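PDB 5HR4: MmeI from Methylophilus methylotrophus, which combines DNA restriction and modification in one chain, and probably transfers a methyl group from S-adenosyl-L-methionine to the N6 amine of adenine in DNA. Local coordinates for residues L190-F195 with E264-A269; E212-K217 with A274-L279; L379-V384 with I402-D407; L396-L401 with M435-E440; L428-M433 with F445-L450. All blocks are in the same frame, centred on the assembly; numbering follows the deposited sequence.

In the fold
Two clusters emerge. Interactions 1 and 2, with centres 16 Å apart, join helices and a loop of the spacer region; in interaction 2 the side chain of Glu215 is about 9 Å from a bound calcium ion. Interactions 3, 4 and 5 lie in the methyltransferase region, their centres 10 to 12 Å apart. They form a continuous patch: Ile404 O lies 2.8 Å from Arg447 NH2 between interactions 3 and 5, and Ser438 OG lies 2.8 Å from Phe445 N between interactions 4 and 5. Packing of Phe195 CD2 on Leu428 CD2, at 4.0 Å, connects interaction 1 to interaction 5 and hence the clusters. All five stay about 20 Å or more from the bound DNA.

Interaction 1. Residues L190-F195 with E264-A269; sequences LVRLLF and EPLPPA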
# COMPACT_ATOMS: atom_id res chain seq x y z
N LEU A 190 16.24 23.73 -3.20
CA LEU A 190 16.68 22.75 -2.21
C LEU A 190 17.38 21.58 -2.89
O LEU A 190 18.48 21.17 -2.49
CB LEU A 190 15.48 22.28 -1.40
CG LEU A 190 15.84 21.65 -0.06
CD1 LEU A 190 16.03 22.73 1.03
CD2 LEU A 190 14.80 20.62 0.34
N VAL A 191 16.77 21.05 -3.94
CA VAL A 191 17.40 20.01 -4.73
C VAL A 191 18.75 20.47 -5.31
O VAL A 191 19.68 19.67 -5.44
CB VAL A 191 16.39 19.56 -5.81
CG1 VAL A 191 16.90 19.85 -7.22
CG2 VAL A 191 15.97 18.10 -5.60
N ARG A 192 18.89 21.76 -5.63
CA ARG A 192 20.22 22.26 -5.98
C ARG A 192 21.19 22.15 -4.80
O ARG A 192 22.30 21.63 -4.95
CB ARG A 192 20.14 23.70 -6.47
CG ARG A 192 19.64 23.83 -7.91
CD ARG A 192 19.20 25.25 -8.19
NE ARG A 192 18.89 25.46 -9.60
CZ ARG A 192 18.97 26.63 -10.21
NH1 ARG A 192 19.36 27.71 -9.53
NH2 ARG A 192 18.69 26.73 -11.51
N LEU A 193 20.79 22.65 -3.62
CA LEU A 193 21.63 22.48 -2.43
C LEU A 193 22.00 21.03 -2.21
O LEU A 193 23.13 20.71 -1.80
CB LEU A 193 20.90 23.00 -1.20
CG LEU A 193 20.60 24.49 -1.30
CD1 LEU A 193 19.58 24.82 -0.24
CD2 LEU A 193 21.87 25.26 -1.09
N LEU A 194 21.06 20.12 -2.45
CA LEU A 194 21.34 18.71 -2.25
C LEU A 194 22.49 18.27 -3.14
O LEU A 194 23.40 17.56 -2.70
CB LEU A 194 20.10 17.90 -2.55
CG LEU A 194 20.25 16.41 -2.33
CD1 LEU A 194 20.61 16.13 -0.88
CD2 LEU A 194 18.95 15.74 -2.73
N PHE A 195 22.47 18.71 -4.39
CA PHE A 195 23.57 18.37 -5.29
C PHE A 195 24.88 18.96 -4.78
O PHE A 195 25.92 18.30 -4.83
CB PHE A 195 23.26 18.86 -6.70
CG PHE A 195 24.41 18.72 -7.66
CD1 PHE A 195 25.40 19.68 -7.72
CD2 PHE A 195 24.48 17.63 -8.50
CE1 PHE A 195 26.45 19.55 -8.58
CE2 PHE A 195 25.53 17.49 -9.38
CZ PHE A 195 26.52 18.45 -9.42
N GLU A 264 17.80 27.50 -14.82
CA GLU A 264 16.83 28.55 -14.54
C GLU A 264 17.35 29.50 -13.48
O GLU A 264 17.73 29.06 -12.40
CB GLU A 264 15.51 27.96 -14.08
CG GLU A 264 14.48 29.01 -13.80
CD GLU A 264 13.19 28.45 -13.23
OE1 GLU A 264 13.16 27.23 -12.96
OE2 GLU A 264 12.21 29.22 -13.06
N PRO A 265 17.36 30.81 -13.74
CA PRO A 265 17.65 31.76 -12.66
C PRO A 265 16.52 31.74 -11.64
O PRO A 265 15.35 31.55 -11.97
CB PRO A 265 17.74 33.10 -13.40
CG PRO A 265 16.76 32.94 -14.51
CD PRO A 265 16.93 31.50 -14.97
N LEU A 266 16.89 31.92 -10.37
CA LEU A 266 15.94 31.80 -9.28
C LEU A 266 15.99 33.06 -8.45
O LEU A 266 17.08 33.63 -8.26
CB LEU A 266 16.26 30.60 -8.38
CG LEU A 266 15.81 29.22 -8.83
CD1 LEU A 266 16.27 28.17 -7.82
CD2 LEU A 266 14.30 29.17 -9.03
N PRO A 267 14.85 33.51 -7.92
CA PRO A 267 14.87 34.62 -6.98
C PRO A 267 15.79 34.29 -5.82
O PRO A 267 15.89 33.12 -5.42
CB PRO A 267 13.41 34.72 -6.51
CG PRO A 267 12.80 33.41 -6.84
CD PRO A 267 13.51 32.91 -8.06
N PRO A 268 16.52 35.27 -5.29
CA PRO A 268 17.36 35.02 -4.12
C PRO A 268 16.51 34.88 -2.86
O PRO A 268 15.47 35.52 -2.71
CB PRO A 268 18.25 36.26 -4.04
CG PRO A 268 17.39 37.36 -4.67
CD PRO A 268 16.51 36.69 -5.69
N ALA A 269 16.96 34.00 -1.97
CA ALA A 269 16.27 33.71 -0.72
C ALA A 269 16.80 34.63 0.38
O ALA A 269 17.40 35.67 0.09
CB ALA A 269 16.44 32.23 -0.35
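Arg192 reaches from helix 183-200 to Glu264 and Leu266, tying that helix to the extended, proline-rich loop that leads to helix 273-283 in the helical spacer region. The polar part is a single hydrogen bond: Arg192 NH2 donates to Glu264 O at 2.7 Å, with an N-H...O angle of 141°. The acceptor sits at the guanidinium edge, 26° out of its plane, and the bond is bent rather than straight. Arg192 NE donates to Leu261 O, and the group thus binds two carbonyls at or just beyond the C-terminal end of helix 259-262. The Glu264 carboxylate takes no part; its OE1 is bonded to His184. A cation-pi interaction with Phe233 adds to the hold on the arginine.

The van der Waals part comes from Leu266, which lies over one face of the guanidinium while the bonds run outward from its margin. Arg192 spans the gap between segments because its chain is extended from CG to NE (chi2 163°), which explains how residues with CA atoms 11.0 Å apart can meet. The closest approach of Leu266 is CD1 to Arg192 NH1, 3.6 Å, with Leu266 CG at 3.9 Å from the same nitrogen.

Interaction 2. Residues E212-K217 with A274-L279; sequences EYIETK and AMREAL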
# COMPACT_ATOMS: atom_id res chain seq x y z
N GLU A 212 33.60 25.17 2.80
CA GLU A 212 34.63 26.15 3.10
C GLU A 212 34.20 27.53 2.64
O GLU A 212 34.40 28.52 3.37
CB GLU A 212 35.95 25.75 2.45
CG GLU A 212 36.61 24.53 3.12
CD GLU A 212 37.62 23.82 2.22
OE1 GLU A 212 38.21 24.48 1.32
OE2 GLU A 212 37.81 22.59 2.41
N TYR A 213 33.58 27.63 1.47
CA TYR A 213 33.15 28.93 0.97
C TYR A 213 32.17 29.57 1.95
O TYR A 213 32.37 30.71 2.39
CB TYR A 213 32.53 28.80 -0.42
CG TYR A 213 32.19 30.14 -1.04
CD1 TYR A 213 33.05 30.76 -1.94
CD2 TYR A 213 31.01 30.79 -0.70
CE1 TYR A 213 32.73 32.00 -2.49
CE2 TYR A 213 30.69 32.02 -1.23
CZ TYR A 213 31.54 32.62 -2.12
OH TYR A 213 31.19 33.85 -2.64
N ILE A 214 31.12 28.84 2.31
CA ILE A 214 30.15 29.32 3.28
C ILE A 214 30.86 29.74 4.57
O ILE A 214 30.58 30.80 5.14
CB ILE A 214 29.08 28.24 3.52
CG1 ILE A 214 28.43 27.85 2.20
CG2 ILE A 214 28.01 28.72 4.49
CD1 ILE A 214 27.38 26.79 2.33
N GLU A 215 31.80 28.93 5.05
CA GLU A 215 32.44 29.25 6.32
C GLU A 215 33.37 30.46 6.23
O GLU A 215 33.64 31.09 7.26
CB GLU A 215 33.22 28.05 6.84
CG GLU A 215 32.35 26.89 7.32
CD GLU A 215 33.16 25.64 7.66
OE1 GLU A 215 34.37 25.62 7.34
OE2 GLU A 215 32.58 24.68 8.23
N THR A 216 33.88 30.80 5.05
CA THR A 216 34.89 31.84 4.96
C THR A 216 34.40 33.11 4.27
O THR A 216 34.83 34.22 4.63
CB THR A 216 36.13 31.31 4.23
OG1 THR A 216 35.80 30.99 2.87
CG2 THR A 216 36.66 30.05 4.91
N LYS A 217 33.51 33.00 3.29
CA LYS A 217 33.06 34.15 2.53
C LYS A 217 31.65 34.59 2.91
O LYS A 217 31.10 35.47 2.25
CB LYS A 217 33.15 33.85 1.03
CG LYS A 217 34.58 33.64 0.53
CD LYS A 217 34.88 34.42 -0.75
CE LYS A 217 35.28 35.86 -0.46
NZ LYS A 217 35.97 36.50 -1.62
N ALA A 274 20.47 30.68 12.31
CA ALA A 274 20.14 29.27 12.53
C ALA A 274 20.01 28.51 11.22
O ALA A 274 20.35 27.32 11.16
CB ALA A 274 18.86 29.14 13.35
N MET A 275 19.47 29.16 10.18
CA MET A 275 19.38 28.51 8.87
C MET A 275 20.76 28.34 8.26
O MET A 275 21.00 27.37 7.52
CB MET A 275 18.48 29.28 7.91
CG MET A 275 17.02 29.38 8.28
SD MET A 275 16.23 30.85 7.51
CE MET A 275 15.64 30.15 5.97
N ARG A 276 21.68 29.26 8.54
CA ARG A 276 23.04 29.06 8.07
C ARG A 276 23.69 27.90 8.79
O ARG A 276 24.38 27.08 8.17
CB ARG A 276 23.86 30.33 8.26
CG ARG A 276 25.26 30.20 7.69
CD ARG A 276 25.92 31.54 7.63
NE ARG A 276 27.36 31.46 7.44
CZ ARG A 276 28.23 31.33 8.43
NH1 ARG A 276 27.80 31.26 9.69
NH2 ARG A 276 29.52 31.27 8.16
N GLU A 277 23.48 27.79 10.10
CA GLU A 277 24.10 26.71 10.85
C GLU A 277 23.52 25.37 10.44
O GLU A 277 24.27 24.41 10.24
CB GLU A 277 23.96 26.95 12.35
CG GLU A 277 24.87 28.07 12.81
CD GLU A 277 24.74 28.36 14.29
OE1 GLU A 277 23.85 27.79 14.95
OE2 GLU A 277 25.56 29.18 14.77
N ALA A 278 22.20 25.31 10.25
CA ALA A 278 21.58 24.08 9.75
C ALA A 278 22.20 23.63 8.43
O ALA A 278 22.44 22.43 8.23
CB ALA A 278 20.07 24.29 9.58
N LEU A 279 22.50 24.57 7.53
CA LEU A 279 23.12 24.21 6.26
C LEU A 279 24.59 23.84 6.42
O LEU A 279 25.08 22.93 5.74
CB LEU A 279 22.96 25.36 5.25
CG LEU A 279 23.54 25.13 3.84
CD1 LEU A 279 22.92 23.92 3.15
CD2 LEU A 279 23.36 26.38 2.97
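The guanidinium of Arg276 presents its edge to Ile214 O, which lies close to the plane of the group. The other flat group, the ring of Tyr213, has Lys217 CB over one face within helix 209-217, 3.7 Å above its plane. Arg276 NH2 donates to Ile214 O at 3.2 Å, and the N-H...O angle of 164° shows a long but nearly straight bond. Seen from the acceptor, the donor stands above the carbonyl plane, 41° out of it. Arg276 gets there with CG anti to the backbone N (chi1 -176°) and an extended chain to NE, sliding past Ile214 in the opposite direction. With an alanine here, Ile214 O would probably be left without this donor and the two segments without this polar link.

Alongside, Ile214 CD1 meets Leu279 CD2 at 4.1 Å, the two side chains crossing at about a right angle. The axes of segments 212-217 and 274-279 come within 11.4 Å and run roughly antiparallel, a wide spacing that suits a long arginine as bridge. This helix-helix contact belongs to the helical region around the calcium site: Ile214 also touches Leu280 and approaches the calcium-binding residue Cys283, while Leu225 and Ile229 of helix 225-235 pack against Ile214 and Leu279, respectively.

Interaction 3. Residues L379-V384 with I402-D407; sequences LLEIEV and IQINVD
Glu381 OE2 is gripped by two consecutive backbone N-H groups, those of Gln403 and Ile404, where helix 368-388 meets the loop returning to strand 409-413 in a beta-alpha-beta crossover of the Rossmann-like methyltransferase fold. Gln403 N donates at 2.9 Å to Glu381 OE2 on the syn side, 16° out of the carboxylate plane. Ile404 N donates at 3.1 Å to the same Glu381 OE2, but from above that plane, 42° out of it; the different directions allow one oxygen to serve both. His351 NE2 also bonds to this oxygen, so the buried acid has several partners, while its link from OE1 to Arg378 is long and weak. The carboxylate reaches the loop because CG is anti to the backbone N (chi1 -163°) and the chain is extended beyond it. A leucine in its place would lack the acceptor oxygen, and the N-H groups of Gln403 and Ile404 would probably lose their shared mate, freeing the loop to shift.

Two isoleucines flank the acid. Ile402 crosses it at about a right angle, placing CG1 3.3 Å from Glu381 OE1. Ile404 and Glu381 point against each other from opposite directions, with Ile404 CD1 3.5 Å from both CB and CG of Glu381.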
# COMPACT_ATOMS: atom_id res chain seq x y z
N LEU A 379 25.69 -1.67 -12.49
CA LEU A 379 26.50 -2.77 -11.98
C LEU A 379 26.63 -3.88 -13.01
O LEU A 379 27.74 -4.38 -13.27
CB LEU A 379 25.90 -3.32 -10.68
CG LEU A 379 26.11 -2.46 -9.43
CD1 LEU A 379 25.56 -3.15 -8.21
CD2 LEU A 379 27.58 -2.18 -9.25
N LEU A 380 25.52 -4.27 -13.63
CA LEU A 380 25.59 -5.25 -14.72
C LEU A 380 26.54 -4.78 -15.81
O LEU A 380 27.47 -5.50 -16.18
CB LEU A 380 24.20 -5.48 -15.28
CG LEU A 380 24.14 -6.38 -16.50
CD1 LEU A 380 24.79 -7.72 -16.17
CD2 LEU A 380 22.69 -6.58 -16.82
N GLU A 381 26.35 -3.54 -16.28
CA GLU A 381 27.19 -2.96 -17.32
C GLU A 381 28.68 -2.91 -16.97
O GLU A 381 29.50 -2.77 -17.87
CB GLU A 381 26.73 -1.53 -17.63
CG GLU A 381 27.25 -1.02 -18.95
CD GLU A 381 27.37 0.49 -19.01
OE1 GLU A 381 27.67 1.12 -17.96
OE2 GLU A 381 27.16 1.05 -20.12
N ILE A 382 29.05 -2.98 -15.69
CA ILE A 382 30.48 -3.09 -15.35
C ILE A 382 31.02 -4.45 -15.79
O ILE A 382 32.07 -4.55 -16.43
CB ILE A 382 30.72 -2.87 -13.84
CG1 ILE A 382 30.86 -1.39 -13.50
CG2 ILE A 382 31.97 -3.62 -13.37
CD1 ILE A 382 30.89 -1.15 -11.98
N GLU A 383 30.31 -5.52 -15.42
CA GLU A 383 30.73 -6.86 -15.82
C GLU A 383 30.72 -7.01 -17.33
O GLU A 383 31.53 -7.77 -17.88
CB GLU A 383 29.84 -7.91 -15.14
CG GLU A 383 29.88 -7.87 -13.60
CD GLU A 383 31.31 -7.73 -13.04
OE1 GLU A 383 32.23 -8.43 -13.51
OE2 GLU A 383 31.52 -6.91 -12.13
N VAL A 384 29.82 -6.30 -18.02
CA VAL A 384 29.81 -6.37 -19.49
C VAL A 384 31.10 -5.79 -20.05
O VAL A 384 31.77 -6.40 -20.89
CB VAL A 384 28.57 -5.65 -20.06
CG1 VAL A 384 28.80 -5.33 -21.53
CG2 VAL A 384 27.33 -6.51 -19.87
N ILE A 402 31.36 2.97 -22.20
CA ILE A 402 30.10 3.09 -21.45
C ILE A 402 28.96 3.58 -22.35
O ILE A 402 29.18 4.26 -23.36
CB ILE A 402 30.28 4.04 -20.26
CG1 ILE A 402 29.19 3.78 -19.20
CG2 ILE A 402 30.22 5.48 -20.72
CD1 ILE A 402 29.53 4.35 -17.82
N GLN A 403 27.74 3.23 -21.97
CA GLN A 403 26.56 3.61 -22.74
C GLN A 403 25.36 4.00 -21.87
O GLN A 403 24.78 5.09 -22.06
CB GLN A 403 26.16 2.47 -23.68
CG GLN A 403 26.96 2.44 -24.96
CD GLN A 403 26.20 1.73 -26.06
OE1 GLN A 403 25.22 2.26 -26.58
NE2 GLN A 403 26.65 0.53 -26.41
N ILE A 404 25.01 3.13 -20.92
CA ILE A 404 23.81 3.30 -20.10
C ILE A 404 23.79 4.67 -19.42
O ILE A 404 24.84 5.20 -19.00
CB ILE A 404 23.75 2.12 -19.12
CG1 ILE A 404 23.56 0.85 -19.93
CG2 ILE A 404 22.61 2.25 -18.13
CD1 ILE A 404 23.86 -0.40 -19.18
N ASN A 405 22.61 5.27 -19.33
CA ASN A 405 22.51 6.65 -18.85
C ASN A 405 21.08 6.96 -18.45
O ASN A 405 20.13 6.25 -18.81
CB ASN A 405 23.01 7.64 -19.91
CG ASN A 405 23.78 8.81 -19.30
OD1 ASN A 405 23.56 9.20 -18.14
ND2 ASN A 405 24.69 9.37 -20.08
N VAL A 406 20.93 8.07 -17.72
CA VAL A 406 19.65 8.47 -17.15
C VAL A 406 18.60 8.77 -18.21
O VAL A 406 17.40 8.67 -17.93
CB VAL A 406 19.87 9.69 -16.23
CG1 VAL A 406 20.80 9.31 -15.11
CG2 VAL A 406 20.47 10.84 -17.02
N ASP A 407 18.99 9.08 -19.43
CA ASP A 407 17.92 9.31 -20.43
C ASP A 407 17.11 8.07 -20.71
O ASP A 407 16.29 8.09 -21.61
CB ASP A 407 18.49 9.87 -21.74
CG ASP A 407 19.65 9.05 -22.31
OD1 ASP A 407 19.76 7.84 -22.03
OD2 ASP A 407 20.46 9.63 -23.07

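Interaction 4. Residues L396-L401 with M435-E440; sequences LDIEHL and MKISDE
Ile437 is the first residue along 435-440 to touch 396-401, and it meets Ile398 of the short, weakly bonded helix there. Its CG1 is anti to the backbone N (chi1 -154°), which places CG2 between the backbone N and the carbonyl carbon and turns this methyl toward the partner. The closest approach is Ile437 CG2 to Ile398 CD1, 3.6 Å, and Ile398 CG2 follows at 4.1 Å from the same Ile437 CG2. The two side chains slide past each other in opposite directions, so the contact consists of methyl groups alongside one another. The backbone continues it: Ile398 CD1 is 3.9 Å from Ile437 O.

At Ser438 the main chain forms the far margin, with its N 4.3 Å from Ile398 CD1. The CB of Ser438 points away from 396-401, and OG bonds to Phe445 N, Asn434 O and Asn443 O, so the serine pins the turn that follows the helix. Glu440, last in order, turns aside to a salt bridge with Arg386.

Ile437 also packs on Ile382 of helix 368-388, and Ile398 on Phe445. The contact packs the short helix 398-401 against the C-terminal part of helix 416-440, the second of two successive beta-alpha-beta crossover helices characteristic of the Rossmann-like methyltransferase core.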
# COMPACT_ATOMS: atom_id res chain seq x y z
N LEU A 396 41.09 -0.06 -19.20
CA LEU A 396 39.88 -0.05 -19.99
C LEU A 396 39.38 1.38 -20.19
O LEU A 396 39.33 2.17 -19.24
CB LEU A 396 38.81 -0.91 -19.31
CG LEU A 396 37.43 -1.05 -19.97
CD1 LEU A 396 37.58 -1.26 -21.47
CD2 LEU A 396 36.68 -2.22 -19.36
N ASP A 397 39.01 1.72 -21.42
CA ASP A 397 38.65 3.09 -21.78
C ASP A 397 37.15 3.28 -21.62
O ASP A 397 36.36 2.94 -22.52
CB ASP A 397 39.11 3.43 -23.20
CG ASP A 397 38.72 4.84 -23.61
OD1 ASP A 397 38.68 5.76 -22.74
OD2 ASP A 397 38.44 5.04 -24.82
N ILE A 398 36.77 3.87 -20.49
CA ILE A 398 35.38 3.91 -20.09
C ILE A 398 34.57 4.85 -20.99
O ILE A 398 33.51 4.46 -21.49
CB ILE A 398 35.27 4.31 -18.62
CG1 ILE A 398 35.95 3.25 -17.76
CG2 ILE A 398 33.82 4.52 -18.24
CD1 ILE A 398 36.08 3.62 -16.31
N GLU A 399 35.06 6.09 -21.20
CA GLU A 399 34.22 7.11 -21.82
C GLU A 399 33.67 6.63 -23.16
O GLU A 399 32.50 6.88 -23.48
CB GLU A 399 34.97 8.44 -22.01
N HIS A 400 34.48 5.91 -23.94
CA HIS A 400 34.04 5.44 -25.24
C HIS A 400 33.39 4.06 -25.19
O HIS A 400 32.76 3.66 -26.17
CB HIS A 400 35.20 5.44 -26.23
CG HIS A 400 35.83 6.79 -26.41
ND1 HIS A 400 35.12 7.96 -26.24
CD2 HIS A 400 37.10 7.16 -26.70
CE1 HIS A 400 35.93 8.99 -26.44
NE2 HIS A 400 37.14 8.53 -26.71
N LEU A 401 33.50 3.35 -24.07
CA LEU A 401 32.83 2.06 -23.94
C LEU A 401 31.46 2.20 -23.29
O LEU A 401 30.48 1.64 -23.80
CB LEU A 401 33.72 1.09 -23.15
N MET A 435 31.93 6.74 -10.19
CA MET A 435 33.04 6.57 -9.27
C MET A 435 33.34 5.08 -9.05
O MET A 435 34.51 4.69 -8.94
CB MET A 435 32.77 7.26 -7.93
CG MET A 435 32.89 8.80 -7.90
SD MET A 435 34.27 9.59 -8.80
CE MET A 435 35.69 8.68 -8.14
N LYS A 436 32.30 4.24 -9.00
CA LYS A 436 32.54 2.82 -8.78
C LYS A 436 33.23 2.17 -9.98
O LYS A 436 34.13 1.33 -9.81
CB LYS A 436 31.23 2.10 -8.44
N ILE A 437 32.85 2.55 -11.20
CA ILE A 437 33.56 1.99 -12.35
C ILE A 437 34.97 2.57 -12.44
O ILE A 437 35.91 1.87 -12.82
CB ILE A 437 32.78 2.19 -13.66
CG1 ILE A 437 33.18 1.11 -14.65
CG2 ILE A 437 33.10 3.54 -14.28
CD1 ILE A 437 32.32 1.06 -15.90
N SER A 438 35.14 3.85 -12.07
CA SER A 438 36.47 4.44 -12.01
C SER A 438 37.38 3.66 -11.08
O SER A 438 38.59 3.57 -11.32
CB SER A 438 36.38 5.90 -11.56
OG SER A 438 35.86 6.73 -12.58
N ASP A 439 36.82 3.08 -10.01
CA ASP A 439 37.62 2.29 -9.09
C ASP A 439 37.99 0.94 -9.69
O ASP A 439 39.15 0.52 -9.60
CB ASP A 439 36.86 2.08 -7.78
CG ASP A 439 36.61 3.38 -7.03
OD1 ASP A 439 37.14 4.43 -7.44
OD2 ASP A 439 35.86 3.34 -6.02
N GLU A 440 37.03 0.25 -10.32
CA GLU A 440 37.30 -1.08 -10.84
C GLU A 440 38.45 -1.08 -11.84
O GLU A 440 39.32 -1.96 -11.79
CB GLU A 440 36.07 -1.67 -11.51
CG GLU A 440 34.92 -1.93 -10.57
CD GLU A 440 35.28 -2.92 -9.49
OE1 GLU A 440 36.04 -3.88 -9.77
OE2 GLU A 440 34.78 -2.72 -8.35

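Interaction 5. Residues L428-M433 with F445-L450; sequences LTDHQM and FARIPL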
# COMPACT_ATOMS: atom_id res chain seq x y z
N LEU A 428 22.91 11.81 -9.05
CA LEU A 428 23.80 11.38 -7.97
C LEU A 428 24.12 9.89 -8.09
O LEU A 428 25.27 9.47 -7.91
CB LEU A 428 23.18 11.68 -6.61
CG LEU A 428 22.61 13.08 -6.33
CD1 LEU A 428 22.08 13.20 -4.89
CD2 LEU A 428 23.61 14.19 -6.67
N THR A 429 23.11 9.07 -8.39
CA THR A 429 23.39 7.65 -8.60
C THR A 429 24.33 7.47 -9.79
O THR A 429 25.28 6.68 -9.72
CB THR A 429 22.10 6.86 -8.80
OG1 THR A 429 21.11 7.31 -7.87
CG2 THR A 429 22.38 5.40 -8.52
N ASP A 430 24.09 8.20 -10.88
CA ASP A 430 25.03 8.21 -11.99
C ASP A 430 26.44 8.45 -11.51
O ASP A 430 27.34 7.64 -11.75
CB ASP A 430 24.63 9.27 -13.02
CG ASP A 430 25.61 9.35 -14.18
OD1 ASP A 430 25.57 8.44 -15.04
OD2 ASP A 430 26.39 10.33 -14.26
N HIS A 431 26.66 9.56 -10.79
CA HIS A 431 28.02 9.84 -10.33
C HIS A 431 28.53 8.78 -9.38
O HIS A 431 29.71 8.42 -9.43
CB HIS A 431 28.10 11.18 -9.65
CG HIS A 431 29.51 11.60 -9.38
ND1 HIS A 431 30.43 11.77 -10.39
CD2 HIS A 431 30.15 11.90 -8.22
CE1 HIS A 431 31.58 12.15 -9.87
NE2 HIS A 431 31.44 12.23 -8.56
N GLN A 432 27.68 8.31 -8.45
CA GLN A 432 28.11 7.24 -7.56
C GLN A 432 28.61 6.03 -8.35
O GLN A 432 29.66 5.47 -8.02
CB GLN A 432 26.96 6.83 -6.64
CG GLN A 432 26.99 7.56 -5.30
CD GLN A 432 25.74 7.32 -4.51
OE1 GLN A 432 24.71 6.92 -5.06
NE2 GLN A 432 25.82 7.54 -3.19
N MET A 433 27.91 5.66 -9.42
CA MET A 433 28.34 4.54 -10.24
C MET A 433 29.57 4.89 -11.07
O MET A 433 30.49 4.06 -11.21
CB MET A 433 27.20 4.07 -11.14
CG MET A 433 26.03 3.52 -10.36
SD MET A 433 26.50 2.28 -9.11
CE MET A 433 27.29 1.07 -10.13
N PHE A 445 36.46 8.76 -14.46
CA PHE A 445 35.42 8.96 -15.46
C PHE A 445 34.19 9.52 -14.78
O PHE A 445 33.60 8.84 -13.93
CB PHE A 445 35.11 7.66 -16.17
CG PHE A 445 33.85 7.70 -16.96
CD1 PHE A 445 33.85 8.17 -18.27
CD2 PHE A 445 32.66 7.25 -16.41
CE1 PHE A 445 32.68 8.20 -19.01
CE2 PHE A 445 31.48 7.28 -17.15
CZ PHE A 445 31.50 7.75 -18.45
N ALA A 446 33.79 10.74 -15.16
CA ALA A 446 32.60 11.39 -14.62
C ALA A 446 31.79 12.00 -15.76
O ALA A 446 32.32 12.37 -16.81
CB ALA A 446 32.95 12.48 -13.60
N ARG A 447 30.48 12.09 -15.53
CA ARG A 447 29.59 12.73 -16.48
C ARG A 447 29.20 14.12 -15.99
O ARG A 447 28.02 14.40 -15.73
CB ARG A 447 28.36 11.85 -16.74
CG ARG A 447 28.67 10.65 -17.59
CD ARG A 447 27.58 9.63 -17.47
NE ARG A 447 27.52 8.77 -18.65
CZ ARG A 447 26.91 7.58 -18.68
NH1 ARG A 447 26.32 7.10 -17.59
NH2 ARG A 447 26.90 6.88 -19.81
N ILE A 448 30.20 14.99 -15.88
CA ILE A 448 30.02 16.40 -15.56
C ILE A 448 30.66 17.22 -16.68
O ILE A 448 31.81 16.97 -17.02
CB ILE A 448 30.64 16.78 -14.21
CG1 ILE A 448 30.10 15.86 -13.11
CG2 ILE A 448 30.37 18.25 -13.90
CD1 ILE A 448 28.63 15.97 -12.90
N PRO A 449 29.97 18.23 -17.24
CA PRO A 449 28.64 18.70 -16.88
C PRO A 449 27.51 17.75 -17.27
O PRO A 449 27.68 16.81 -18.05
CB PRO A 449 28.54 20.02 -17.66
CG PRO A 449 29.35 19.79 -18.82
CD PRO A 449 30.54 19.05 -18.31
N LEU A 450 26.33 18.05 -16.73
CA LEU A 450 25.16 17.20 -16.88
C LEU A 450 24.61 17.34 -18.29
O LEU A 450 23.88 18.29 -18.59
CB LEU A 450 24.13 17.58 -15.81
CG LEU A 450 24.67 17.39 -14.38
CD1 LEU A 450 23.74 18.00 -13.33
CD2 LEU A 450 24.91 15.89 -14.10
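His431 and Ala446 bring the two backbones nearest, with CA atoms 6.5 Å apart, where helix 416-440 of the Rossmann-like methyltransferase core runs beside the irregular loop that leads to strand 455-458. The loop is extended at Ala446 and has a cis peptide before Pro449.

The main side-chain link is a salt bridge. Arg447 NH1 donates to Asp430 OD1 at 3.0 Å, with an N-H...O angle of 156°. Asp430 CG is anti to the backbone N (chi1 178°), which carries the carboxylate toward the loop. The oxygen lies at the guanidinium edge and is approached nearly along its C-O axis, and the planes of the two groups differ by only 18°. Because one oxygen meets one nitrogen, the pairing is single rather than bidentate. The arginine's aliphatic arm also passes the carboxylate: Arg447 CD is 3.4 Å from Asp430 OD1, and Arg447 CB is 3.5 Å from Asp430 OD2. Both ends have further partners. Tyr374 OH bonds to Asp430 OD1, Asn434 ND2 to Asp430 OD2, and Arg447 NH2 to Ile404 O, which together would fix the rotation of both groups.

The imidazole of His431 turns its edge to the loop. The Ala446 methyl lies near the ring plane, with CB 4.0 Å from His431 CE1.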